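PDB 5GV3: lysosome-associated membrane glycoprotein 2 from Mus musculus, which helps build lysosomes, supports autophagy and promotes acidification of the lysosomal lumen by directly inhibiting the proton channel TMEM175. Local coordinates for residues 20-25 with 68-73. Residues are numbered along the deposited sequence; the frame is centred on the assembly and turned at random.
With NAG (2-acetamido-2-deoxy-beta-D-glucopyranose), chain M; NAG (2-acetamido-2-deoxy-beta-D-glucopyranose), chain O; NAG (2-acetamido-2-deoxy-beta-D-glucopyranose), chain P.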
# COMPACT_ATOMS: atom_id res chain seq x y z
N MET A 20 5.84 2.00 4.16
CA MET A 20 4.95 3.13 3.85
C MET A 20 4.56 3.95 5.05
O MET A 20 4.51 3.44 6.17
CB MET A 20 3.69 2.61 3.14
CG MET A 20 2.92 1.53 3.91
SD MET A 20 1.28 1.09 3.25
CE MET A 20 1.62 0.86 1.56
N ASN A 21 4.35 5.24 4.84
CA ASN A 21 3.77 6.08 5.87
C ASN A 21 2.81 7.09 5.23
O ASN A 21 2.84 7.30 4.00
CB ASN A 21 4.84 6.71 6.81
CG ASN A 21 5.75 7.74 6.17
OD1 ASN A 21 5.45 8.33 5.13
ND2 ASN A 21 6.90 7.97 6.83
N PHE A 22 1.91 7.63 6.04
CA PHE A 22 0.84 8.50 5.57
C PHE A 22 0.75 9.76 6.39
O PHE A 22 0.57 9.72 7.61
CB PHE A 22 -0.50 7.77 5.63
CG PHE A 22 -0.53 6.50 4.83
CD1 PHE A 22 -0.52 6.54 3.45
CD2 PHE A 22 -0.52 5.27 5.46
CE1 PHE A 22 -0.53 5.37 2.71
CE2 PHE A 22 -0.53 4.10 4.73
CZ PHE A 22 -0.53 4.14 3.36
N THR A 23 0.90 10.90 5.73
CA THR A 23 0.77 12.18 6.40
C THR A 23 -0.64 12.70 6.18
O THR A 23 -1.01 13.05 5.06
CB THR A 23 1.82 13.17 5.90
OG1 THR A 23 3.12 12.59 6.02
CG2 THR A 23 1.79 14.45 6.71
N ILE A 24 -1.43 12.72 7.25
CA ILE A 24 -2.85 13.07 7.15
C ILE A 24 -3.18 14.39 7.85
O ILE A 24 -2.83 14.59 9.02
CB ILE A 24 -3.75 11.97 7.74
CG1 ILE A 24 -3.46 10.63 7.05
CG2 ILE A 24 -5.24 12.35 7.60
CD1 ILE A 24 -4.19 9.46 7.66
N THR A 25 -3.84 15.29 7.12
CA THR A 25 -4.35 16.52 7.71
C THR A 25 -5.85 16.37 7.93
O THR A 25 -6.58 16.03 7.01
CB THR A 25 -4.09 17.74 6.81
OG1 THR A 25 -2.69 17.84 6.53
CG2 THR A 25 -4.56 19.03 7.51
N VAL A 68 -6.66 2.86 10.48
CA VAL A 68 -6.21 2.89 9.11
C VAL A 68 -6.19 1.54 8.44
O VAL A 68 -5.68 0.56 8.98
CB VAL A 68 -4.80 3.50 9.04
CG1 VAL A 68 -4.25 3.41 7.64
CG2 VAL A 68 -4.81 4.94 9.51
N SER A 69 -6.78 1.49 7.25
CA SER A 69 -6.71 0.30 6.41
C SER A 69 -6.18 0.75 5.05
O SER A 69 -6.28 1.93 4.70
CB SER A 69 -8.08 -0.37 6.29
OG SER A 69 -9.01 0.49 5.67
N TRP A 70 -5.60 -0.18 4.31
CA TRP A 70 -4.93 0.15 3.06
C TRP A 70 -5.02 -1.04 2.13
O TRP A 70 -4.93 -2.20 2.57
CB TRP A 70 -3.47 0.55 3.32
CG TRP A 70 -2.69 0.89 2.09
CD1 TRP A 70 -2.55 2.13 1.53
CD2 TRP A 70 -1.94 -0.01 1.27
NE1 TRP A 70 -1.75 2.05 0.42
CE2 TRP A 70 -1.37 0.75 0.23
CE3 TRP A 70 -1.70 -1.39 1.31
CZ2 TRP A 70 -0.57 0.18 -0.77
CZ3 TRP A 70 -0.90 -1.96 0.32
CH2 TRP A 70 -0.34 -1.17 -0.70
N ALA A 71 -5.20 -0.78 0.84
CA ALA A 71 -5.37 -1.87 -0.12
C ALA A 71 -4.78 -1.51 -1.48
O ALA A 71 -4.61 -0.33 -1.80
CB ALA A 71 -6.85 -2.23 -0.26
N VAL A 72 -4.51 -2.53 -2.29
CA VAL A 72 -3.98 -2.34 -3.63
C VAL A 72 -4.41 -3.50 -4.53
O VAL A 72 -4.59 -4.63 -4.08
CB VAL A 72 -2.42 -2.21 -3.63
CG1 VAL A 72 -1.76 -3.42 -2.97
CG2 VAL A 72 -1.87 -1.97 -5.04
N ASN A 73 -4.60 -3.20 -5.81
CA ASN A 73 -4.93 -4.20 -6.82
C ASN A 73 -3.79 -4.53 -7.73
O ASN A 73 -3.03 -3.66 -8.13
CB ASN A 73 -6.05 -3.74 -7.74
CG ASN A 73 -7.41 -4.11 -7.25
OD1 ASN A 73 -7.58 -4.99 -6.41
ND2 ASN A 73 -8.40 -3.46 -7.83
C1 NAG M . 7.95 8.89 6.46
C2 NAG M . 8.91 9.18 7.63
C3 NAG M . 9.98 10.17 7.20
C4 NAG M . 10.68 9.69 5.93
C5 NAG M . 9.65 9.37 4.85
C6 NAG M . 10.27 8.76 3.61
C7 NAG M . 8.08 8.99 9.94
C8 NAG M . 7.30 9.65 11.04
N2 NAG M . 8.19 9.68 8.80
O3 NAG M . 10.93 10.33 8.24
O4 NAG M . 11.58 10.68 5.47
O5 NAG M . 8.70 8.42 5.34
O6 NAG M . 10.77 7.46 3.91
O7 NAG M . 8.59 7.88 10.08
C1 NAG O . -9.79 -3.64 -7.57
C2 NAG O . -10.48 -4.55 -8.59
C3 NAG O . -11.98 -4.59 -8.32
C4 NAG O . -12.26 -4.92 -6.86
C5 NAG O . -11.46 -3.98 -5.96
C6 NAG O . -11.59 -4.28 -4.48
C7 NAG O . -10.41 -4.82 -11.04
C8 NAG O . -10.07 -4.16 -12.35
N2 NAG O . -10.20 -4.08 -9.95
O3 NAG O . -12.60 -5.56 -9.17
O4 NAG O . -13.64 -4.78 -6.57
O5 NAG O . -10.07 -4.10 -6.27
O6 NAG O . -10.63 -3.54 -3.74
O7 NAG O . -10.87 -5.96 -10.99
C1 NAG P . -9.03 22.53 7.73
C2 NAG P . -9.76 21.42 6.96
C3 NAG P . -10.97 21.98 6.22
C4 NAG P . -11.87 22.77 7.16
C5 NAG P . -11.05 23.85 7.85
C6 NAG P . -11.85 24.66 8.84
C7 NAG P . -8.21 19.63 6.31
C8 NAG P . -7.34 19.09 5.22
N2 NAG P . -8.86 20.76 6.03
O3 NAG P . -11.70 20.89 5.67
O4 NAG P . -12.92 23.38 6.42
O5 NAG P . -9.97 23.24 8.58
O6 NAG P . -10.98 25.31 9.77
O7 NAG P . -8.31 19.06 7.39
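M20 lays its thioether over one face of the W70 indole. SD sits 4.0 Å from the centroid of the five-membered ring, almost on its normal, while CE lies over the six-membered ring as a CH-pi donor, 3.4 Å from that centroid. The turn about CG-SD (chi3 48°) carries the methyl from the five-membered ring to the six-membered one, so sulfur and CE share the two rings, and CE comes within 3.3 Å of W70 CZ2.

The F22 and W70 rings meet obliquely, planes at 36°, with F22 CZ 3.4 Å from W70 CD1. With CG anti to the backbone N (chi1 180°), W70 reaches across from its strand to meet both side chains.

No hydrogen bond joins the two segments. The indole NE1 is instead satisfied by the hydroxyl of Y140, and I60, I62 and I86 also pack on W70. N21 and N73 each carry an N-linked sugar through ND2, outside this apolar layer. Strands 11-28 and 68-76 belong to separate sheets, and the Met-aromatic contact lies in the buried interior between the two sheets of the first lumenal domain, a beta-prism in the LAMP family.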